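Local coordinates for hypothetical protein yxiM (Bacillus subtilis, PDB 2O14) that is uncharacterised but probably acts as an esterase of the GDSL lipolytic family, joined to a galactose-binding-like domain in which a manganese ion is bound, at residues S181-G186 and L334-D339; G188-H193 and P343-A348. All blocks are in the same frame, centred on the assembly; numbering follows the deposited sequence.

Interaction 1 (S181-G186 and L334-D339); sequences SSKQAG and LYMDGD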
ATOM      1  N   SER A 181      -9.531  -7.720  -9.408  1.00 42.08           N
ATOM      2  CA  SER A 181     -10.589  -8.715  -9.348  1.00 41.13           C
ATOM      3  C   SER A 181     -11.205  -8.872  -7.964  1.00 39.54           C
ATOM      4  O   SER A 181     -12.250  -9.503  -7.818  1.00 40.27           O
ATOM      5  CB  SER A 181     -10.030 -10.061  -9.813  1.00 49.06           C
ATOM      6  OG  SER A 181     -10.990 -11.088  -9.674  1.00 52.05           O
ATOM      7  N   SER A 182     -10.566  -8.298  -6.952  1.00 31.21           N
ATOM      8  CA  SER A 182     -11.055  -8.416  -5.582  1.00 28.64           C
ATOM      9  C   SER A 182     -12.479  -7.917  -5.368  1.00 28.75           C
ATOM     10  O   SER A 182     -12.859  -6.837  -5.828  1.00 27.64           O
ATOM     11  CB  SER A 182     -10.105  -7.701  -4.609  1.00 27.17           C
ATOM     12  OG  SER A 182      -9.953  -6.328  -4.923  1.00 25.96           O
ATOM     13  N   LYS A 183     -13.256  -8.730  -4.660  1.00 34.09           N
ATOM     14  CA  LYS A 183     -14.646  -8.435  -4.333  1.00 35.20           C
ATOM     15  C   LYS A 183     -14.695  -7.213  -3.412  1.00 33.23           C
ATOM     16  O   LYS A 183     -15.619  -6.402  -3.477  1.00 32.60           O
ATOM     17  CB  LYS A 183     -15.265  -9.651  -3.641  1.00 56.68           C
ATOM     18  CG  LYS A 183     -16.735  -9.525  -3.290  1.00 60.98           C
ATOM     19  CD  LYS A 183     -17.190 -10.754  -2.512  1.00 64.42           C
ATOM     20  CE  LYS A 183     -18.669 -10.689  -2.172  1.00 67.71           C
ATOM     21  NZ  LYS A 183     -19.096 -11.867  -1.364  1.00 70.84           N
ATOM     22  N   GLN A 184     -13.688  -7.100  -2.554  1.00 31.10           N
ATOM     23  CA  GLN A 184     -13.575  -5.987  -1.623  1.00 29.16           C
ATOM     24  C   GLN A 184     -12.432  -5.100  -2.108  1.00 28.89           C
ATOM     25  O   GLN A 184     -11.565  -5.552  -2.859  1.00 27.73           O
ATOM     26  CB  GLN A 184     -13.258  -6.504  -0.217  1.00 27.81           C
ATOM     27  CG  GLN A 184     -13.379  -5.452   0.881  1.00 28.39           C
ATOM     28  CD  GLN A 184     -13.076  -6.007   2.262  1.00 29.55           C
ATOM     29  OE1 GLN A 184     -13.119  -7.220   2.481  1.00 29.19           O
ATOM     30  NE2 GLN A 184     -12.785  -5.118   3.208  1.00 30.62           N
ATOM     31  N   ALA A 185     -12.430  -3.842  -1.683  1.00 27.49           N
ATOM     32  CA  ALA A 185     -11.371  -2.922  -2.076  1.00 25.55           C
ATOM     33  C   ALA A 185     -11.383  -1.633  -1.254  1.00 24.05           C
ATOM     34  O   ALA A 185     -12.416  -1.231  -0.720  1.00 22.76           O
ATOM     35  CB  ALA A 185     -11.490  -2.598  -3.563  1.00 18.80           C
ATOM     36  N   GLY A 186     -10.219  -1.004  -1.137  1.00 21.28           N
ATOM     37  CA  GLY A 186     -10.122   0.250  -0.412  1.00 21.01           C
ATOM     38  C   GLY A 186     -10.135   1.291  -1.508  1.00 19.94           C
ATOM     39  O   GLY A 186      -9.693   0.994  -2.614  1.00 20.13           O
ATOM     40  N   LEU A 334     -23.009  -0.768  -1.833  1.00 30.19           N
ATOM     41  CA  LEU A 334     -21.658  -0.247  -2.008  1.00 29.35           C
ATOM     42  C   LEU A 334     -20.745  -0.733  -0.885  1.00 29.44           C
ATOM     43  O   LEU A 334     -19.567  -0.386  -0.837  1.00 29.19           O
ATOM     44  CB  LEU A 334     -21.677   1.284  -2.044  1.00 29.65           C
ATOM     45  CG  LEU A 334     -22.473   1.930  -3.183  1.00 30.43           C
ATOM     46  CD1 LEU A 334     -22.423   3.445  -3.048  1.00 30.25           C
ATOM     47  CD2 LEU A 334     -21.902   1.493  -4.524  1.00 28.35           C
ATOM     48  N   TYR A 335     -21.301  -1.529   0.022  1.00 33.68           N
ATOM     49  CA  TYR A 335     -20.535  -2.088   1.134  1.00 33.84           C
ATOM     50  C   TYR A 335     -20.604  -3.604   1.076  1.00 34.85           C
ATOM     51  O   TYR A 335     -21.525  -4.167   0.478  1.00 35.15           O
ATOM     52  CB  TYR A 335     -21.096  -1.623   2.478  1.00 27.10           C
ATOM     53  CG  TYR A 335     -20.787  -0.189   2.828  1.00 25.23           C
ATOM     54  CD1 TYR A 335     -21.367   0.864   2.127  1.00 24.98           C
ATOM     55  CD2 TYR A 335     -19.927   0.116   3.878  1.00 25.56           C
ATOM     56  CE1 TYR A 335     -21.099   2.190   2.470  1.00 25.10           C
ATOM     57  CE2 TYR A 335     -19.650   1.435   4.228  1.00 25.68           C
ATOM     58  CZ  TYR A 335     -20.240   2.467   3.520  1.00 26.23           C
ATOM     59  OH  TYR A 335     -19.972   3.772   3.864  1.00 27.45           O
HETATM   60  N   MSE A 336     -19.629  -4.265   1.692  1.00 30.15           N
HETATM   61  CA  MSE A 336     -19.600  -5.725   1.721  1.00 31.83           C
HETATM   62  C   MSE A 336     -20.890  -6.236   2.360  1.00 32.23           C
HETATM   63  O   MSE A 336     -21.412  -5.623   3.289  1.00 30.48           O
HETATM   64  CB  MSE A 336     -18.392  -6.216   2.527  1.00 40.46           C
HETATM   65  CG  MSE A 336     -17.047  -5.947   1.862  1.00 42.76           C
HETATM   66 SE   MSE A 336     -16.833  -6.915   0.196  1.00 52.03          SE
HETATM   67  CE  MSE A 336     -16.127  -8.580   0.905  1.00 47.05           C
ATOM     68  N   ASP A 337     -21.399  -7.358   1.861  1.00 36.30           N
ATOM     69  CA  ASP A 337     -22.634  -7.928   2.392  1.00 37.64           C
ATOM     70  C   ASP A 337     -22.581  -8.159   3.900  1.00 36.14           C
ATOM     71  O   ASP A 337     -21.628  -8.740   4.419  1.00 35.93           O
ATOM     72  CB  ASP A 337     -22.956  -9.248   1.695  1.00 68.18           C
ATOM     73  CG  ASP A 337     -24.235  -9.879   2.219  1.00 72.82           C
ATOM     74  OD1 ASP A 337     -25.310  -9.258   2.067  1.00 74.36           O
ATOM     75  OD2 ASP A 337     -24.164 -10.988   2.792  1.00 74.58           O
ATOM     76  N   GLY A 338     -23.616  -7.707   4.600  1.00 32.05           N
ATOM     77  CA  GLY A 338     -23.666  -7.877   6.042  1.00 30.81           C
ATOM     78  C   GLY A 338     -22.528  -7.165   6.748  1.00 30.51           C
ATOM     79  O   GLY A 338     -22.238  -7.440   7.909  1.00 30.06           O
ATOM     80  N   ASP A 339     -21.885  -6.243   6.040  1.00 39.49           N
ATOM     81  CA  ASP A 339     -20.767  -5.484   6.594  1.00 40.30           C
ATOM     82  C   ASP A 339     -21.040  -4.003   6.338  1.00 40.64           C
ATOM     83  O   ASP A 339     -20.914  -3.528   5.206  1.00 41.74           O
ATOM     84  CB  ASP A 339     -19.467  -5.899   5.900  1.00 35.86           C
ATOM     85  CG  ASP A 339     -18.233  -5.412   6.628  1.00 36.93           C
ATOM     86  OD1 ASP A 339     -18.301  -4.339   7.265  1.00 36.98           O
ATOM     87  OD2 ASP A 339     -17.190  -6.096   6.547  1.00 34.66           O
TER
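Met336, modelled as selenomethionine, lays its side chain across that of Gln184 at about a right angle. The selenium meets the base of the glutamine, with Met336 SE 3.6 Å from Gln184 CB, while the carbons one bond away on either chain also touch, Met336 CG lying 3.8 Å from Gln184 CG. Beyond the selenium the methyl turns onto the same residue: Met336 CE is 3.7 Å from Gln184 OE1 and just as near to its CB. The two chains differ in shape. Gln184 is stretched out, its CG opposite the backbone N (chi1 -169°), and offers a long flank; Met336 has CG beside its own backbone N and then folds at chi2 and chi3, which keeps the last three atoms against that flank. Lys183 adds a looser border, its extended chain passing obliquely with CD 4.2 Å from Met336 CE.

Both loops belong to the SGNH-hydrolase fold, and 334-339 delivers Asp339, a probable catalytic residue by similarity. Its OD2 bonds to His342 ND1, as in the Asp-X-X-His motif of the family, and Gln184 also packs on His342, which brings this contact to the border of the presumed active site. A type II turn from Met336 to Asp339, closed by Asp339 N bonding to Met336 O at 2.9 Å, sets the aspartate in place; Gly338 takes the positive phi that suits glycine.

On the other loop, Ser182 OG donates to Gln184 O at 2.7 Å, meeting the carbonyl almost end-on (168°). That bond pins the backbone from which the Gln184 side chain springs. No hydrogen bond joins the two loops here, and Lys183 NZ remains 6.6 Å from Asp337 OD2, where any attraction would be loose.

Interaction 2 (G188-H193 and P343-A348); sequences GQMLPH and PNRAGA
The methyl of Met190, another selenomethionine, lies over one face of the Arg345 guanidinium, Met190 CE 4.0 Å from Arg345 NH1, while the selenium comes nearer to the same nitrogen, Met190 SE to Arg345 NH1 being 3.4 Å. The amide of Gln189 stands nearly upright to the guanidinium, the two planes 84° apart; this amide has probably been modelled turned over, so its individual atoms carry little weight. The firm polar partners of the arginine come from the loop before helix 187-190: NE bonds to Ser182 O and NH2 to Leu179 O.

Met190 crosses Arg345 at about a right angle and ends between its aliphatic part and the next helical turn. Met190 CE lies 3.4 Å from Arg345 CG, and equally close to Ala348 CB, which is tighter than usual for two carbons. A chi1 of -114°, away from any staggered position, accompanies this squeeze, and the exact placing of the methyl is somewhat doubtful.

Helix 345-361 of the SGNH-hydrolase domain starts here, shortly after His342, and packs its first turn on the short helix 187-190. Asn344 is its N-cap: Gly347 N donates to Asn344 OD1 at 2.7 Å along a nearly straight path (168°), and Ala348 N bonds back to Asn344 O at 2.8 Å. Met190 carries the packing further along the helix, onto Asp349 and Ala352.

Replacing Arg345 by an alanine here would probably leave the carbonyls of Ser182 and Leu179 without these donors and uncover one side of the Met190 methyl. Since those two partners are neutral carbonyls and the group over the face is apolar, the positive charge is likely to be steadied by carbonyl dipoles, while dispersion holds the selenomethionine against it.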
ATOM      1  N   GLY A 188      -8.250   3.634  -2.042  1.00 23.93           N
ATOM      2  CA  GLY A 188      -6.910   3.964  -2.489  1.00 24.71           C
ATOM      3  C   GLY A 188      -6.528   3.014  -3.612  1.00 25.38           C
ATOM      4  O   GLY A 188      -5.683   3.316  -4.454  1.00 26.61           O
ATOM      5  N   GLN A 189      -7.165   1.851  -3.624  1.00 22.78           N
ATOM      6  CA  GLN A 189      -6.908   0.849  -4.648  1.00 24.48           C
ATOM      7  C   GLN A 189      -7.568   1.260  -5.966  1.00 27.44           C
ATOM      8  O   GLN A 189      -7.139   0.842  -7.039  1.00 26.36           O
ATOM      9  CB  GLN A 189      -7.452  -0.505  -4.187  1.00 25.24           C
ATOM     10  CG  GLN A 189      -7.420  -1.605  -5.240  1.00 24.51           C
ATOM     11  CD  GLN A 189      -8.013  -2.908  -4.726  1.00 26.27           C
ATOM     12  OE1 GLN A 189      -8.231  -3.851  -5.490  1.00 26.14           O
ATOM     13  NE2 GLN A 189      -8.275  -2.966  -3.423  1.00 20.93           N
HETATM   14  N   MSE A 190      -8.612   2.084  -5.874  1.00 28.96           N
HETATM   15  CA  MSE A 190      -9.334   2.547  -7.059  1.00 32.92           C
HETATM   16  C   MSE A 190      -8.879   3.921  -7.534  1.00 32.25           C
HETATM   17  O   MSE A 190      -9.274   4.381  -8.603  1.00 32.34           O
HETATM   18  CB  MSE A 190     -10.839   2.582  -6.784  1.00 40.48           C
HETATM   19  CG  MSE A 190     -11.623   1.586  -7.613  1.00 48.13           C
HETATM   20 SE   MSE A 190     -11.100  -0.244  -7.267  1.00 52.99          SE
HETATM   21  CE  MSE A 190     -12.490  -0.686  -5.999  1.00 54.80           C
ATOM     22  N   LEU A 191      -8.051   4.573  -6.731  1.00 33.34           N
ATOM     23  CA  LEU A 191      -7.533   5.890  -7.062  1.00 34.68           C
ATOM     24  C   LEU A 191      -6.922   5.944  -8.463  1.00 36.17           C
ATOM     25  O   LEU A 191      -7.224   6.846  -9.249  1.00 36.27           O
ATOM     26  CB  LEU A 191      -6.474   6.300  -6.042  1.00 28.42           C
ATOM     27  CG  LEU A 191      -6.606   7.674  -5.393  1.00 29.14           C
ATOM     28  CD1 LEU A 191      -5.342   7.938  -4.584  1.00 26.08           C
ATOM     29  CD2 LEU A 191      -6.806   8.758  -6.446  1.00 26.66           C
ATOM     30  N   PRO A 192      -6.050   4.979  -8.796  1.00 43.12           N
ATOM     31  CA  PRO A 192      -5.440   5.004 -10.129  1.00 44.77           C
ATOM     32  C   PRO A 192      -6.420   5.100 -11.300  1.00 46.71           C
ATOM     33  O   PRO A 192      -6.053   5.559 -12.384  1.00 46.40           O
ATOM     34  CB  PRO A 192      -4.581   3.733 -10.149  1.00 34.84           C
ATOM     35  CG  PRO A 192      -5.201   2.854  -9.104  1.00 35.75           C
ATOM     36  CD  PRO A 192      -5.582   3.816  -8.021  1.00 34.24           C
ATOM     37  N   HIS A 193      -7.667   4.693 -11.077  1.00 48.02           N
ATOM     38  CA  HIS A 193      -8.688   4.749 -12.123  1.00 49.54           C
ATOM     39  C   HIS A 193      -9.255   6.159 -12.280  1.00 49.34           C
ATOM     40  O   HIS A 193     -10.149   6.381 -13.100  1.00 50.52           O
ATOM     41  CB  HIS A 193      -9.845   3.794 -11.803  1.00 64.08           C
ATOM     42  CG  HIS A 193      -9.439   2.358 -11.678  1.00 67.13           C
ATOM     43  ND1 HIS A 193      -8.491   1.928 -10.774  1.00 69.40           N
ATOM     44  CD2 HIS A 193      -9.872   1.249 -12.323  1.00 68.44           C
ATOM     45  CE1 HIS A 193      -8.359   0.617 -10.867  1.00 69.37           C
ATOM     46  NE2 HIS A 193      -9.186   0.179 -11.799  1.00 69.38           N
ATOM     47  N   PRO A 343     -16.310  -0.951   2.491  1.00 34.64           N
ATOM     48  CA  PRO A 343     -16.854  -0.761   1.144  1.00 33.86           C
ATOM     49  C   PRO A 343     -16.444  -1.940   0.270  1.00 34.76           C
ATOM     50  O   PRO A 343     -15.434  -2.596   0.546  1.00 33.44           O
ATOM     51  CB  PRO A 343     -16.182   0.529   0.673  1.00 23.81           C
ATOM     52  CG  PRO A 343     -15.869   1.252   1.946  1.00 24.60           C
ATOM     53  CD  PRO A 343     -15.387   0.142   2.839  1.00 23.36           C
ATOM     54  N   ASN A 344     -17.233  -2.230  -0.760  1.00 25.67           N
ATOM     55  CA  ASN A 344     -16.870  -3.299  -1.681  1.00 25.96           C
ATOM     56  C   ASN A 344     -16.194  -2.570  -2.833  1.00 25.62           C
ATOM     57  O   ASN A 344     -15.934  -1.370  -2.731  1.00 25.46           O
ATOM     58  CB  ASN A 344     -18.101  -4.063  -2.183  1.00 30.35           C
ATOM     59  CG  ASN A 344     -19.172  -3.150  -2.750  1.00 29.69           C
ATOM     60  OD1 ASN A 344     -18.880  -2.162  -3.424  1.00 29.34           O
ATOM     61  ND2 ASN A 344     -20.429  -3.492  -2.490  1.00 30.53           N
ATOM     62  N   ARG A 345     -15.910  -3.270  -3.923  1.00 32.52           N
ATOM     63  CA  ARG A 345     -15.258  -2.629  -5.058  1.00 32.64           C
ATOM     64  C   ARG A 345     -16.047  -1.416  -5.569  1.00 33.40           C
ATOM     65  O   ARG A 345     -15.472  -0.349  -5.814  1.00 33.82           O
ATOM     66  CB  ARG A 345     -15.048  -3.649  -6.183  1.00 31.98           C
ATOM     67  CG  ARG A 345     -14.401  -3.080  -7.441  1.00 29.65           C
ATOM     68  CD  ARG A 345     -13.956  -4.197  -8.363  1.00 31.02           C
ATOM     69  NE  ARG A 345     -12.771  -4.880  -7.846  1.00 33.90           N
ATOM     70  CZ  ARG A 345     -11.525  -4.457  -8.031  1.00 32.48           C
ATOM     71  NH1 ARG A 345     -11.294  -3.355  -8.728  1.00 30.79           N
ATOM     72  NH2 ARG A 345     -10.510  -5.128  -7.508  1.00 33.04           N
ATOM     73  N   ALA A 346     -17.362  -1.576  -5.719  1.00 30.10           N
ATOM     74  CA  ALA A 346     -18.220  -0.493  -6.200  1.00 28.93           C
ATOM     75  C   ALA A 346     -18.172   0.704  -5.256  1.00 27.79           C
ATOM     76  O   ALA A 346     -18.013   1.841  -5.692  1.00 27.64           O
ATOM     77  CB  ALA A 346     -19.659  -0.985  -6.348  1.00 32.71           C
ATOM     78  N   GLY A 347     -18.313   0.447  -3.961  1.00 28.50           N
ATOM     79  CA  GLY A 347     -18.261   1.533  -2.997  1.00 27.42           C
ATOM     80  C   GLY A 347     -16.895   2.199  -2.990  1.00 26.63           C
ATOM     81  O   GLY A 347     -16.784   3.425  -2.892  1.00 27.16           O
ATOM     82  N   ALA A 348     -15.847   1.391  -3.094  1.00 21.00           N
ATOM     83  CA  ALA A 348     -14.485   1.905  -3.108  1.00 21.54           C
ATOM     84  C   ALA A 348     -14.273   2.777  -4.341  1.00 21.57           C
ATOM     85  O   ALA A 348     -13.591   3.803  -4.288  1.00 22.49           O
ATOM     86  CB  ALA A 348     -13.494   0.747  -3.106  1.00 20.65           C
TER

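Overall arrangement
Interactions 1 and 2 lie side by side in the hydrolase domain, their centres about 9 Å apart, and their segments alternate along the chain: 181-186, 188-193, 334-339, 343-348. Two adjoining parts of the chain, leading into and along helix 187-190, thus meet two others that lead into helix 345-361. The contacts also touch each other, through the Ser182 to Arg345 bond and a backbone bond between Leu334 and Asn344. Interaction 1 is near the surface, interaction 2 is buried. Between 339 and 343 comes His342, so the probable aspartate-histidine pair of the active site lies on the piece of chain that links the two contacts.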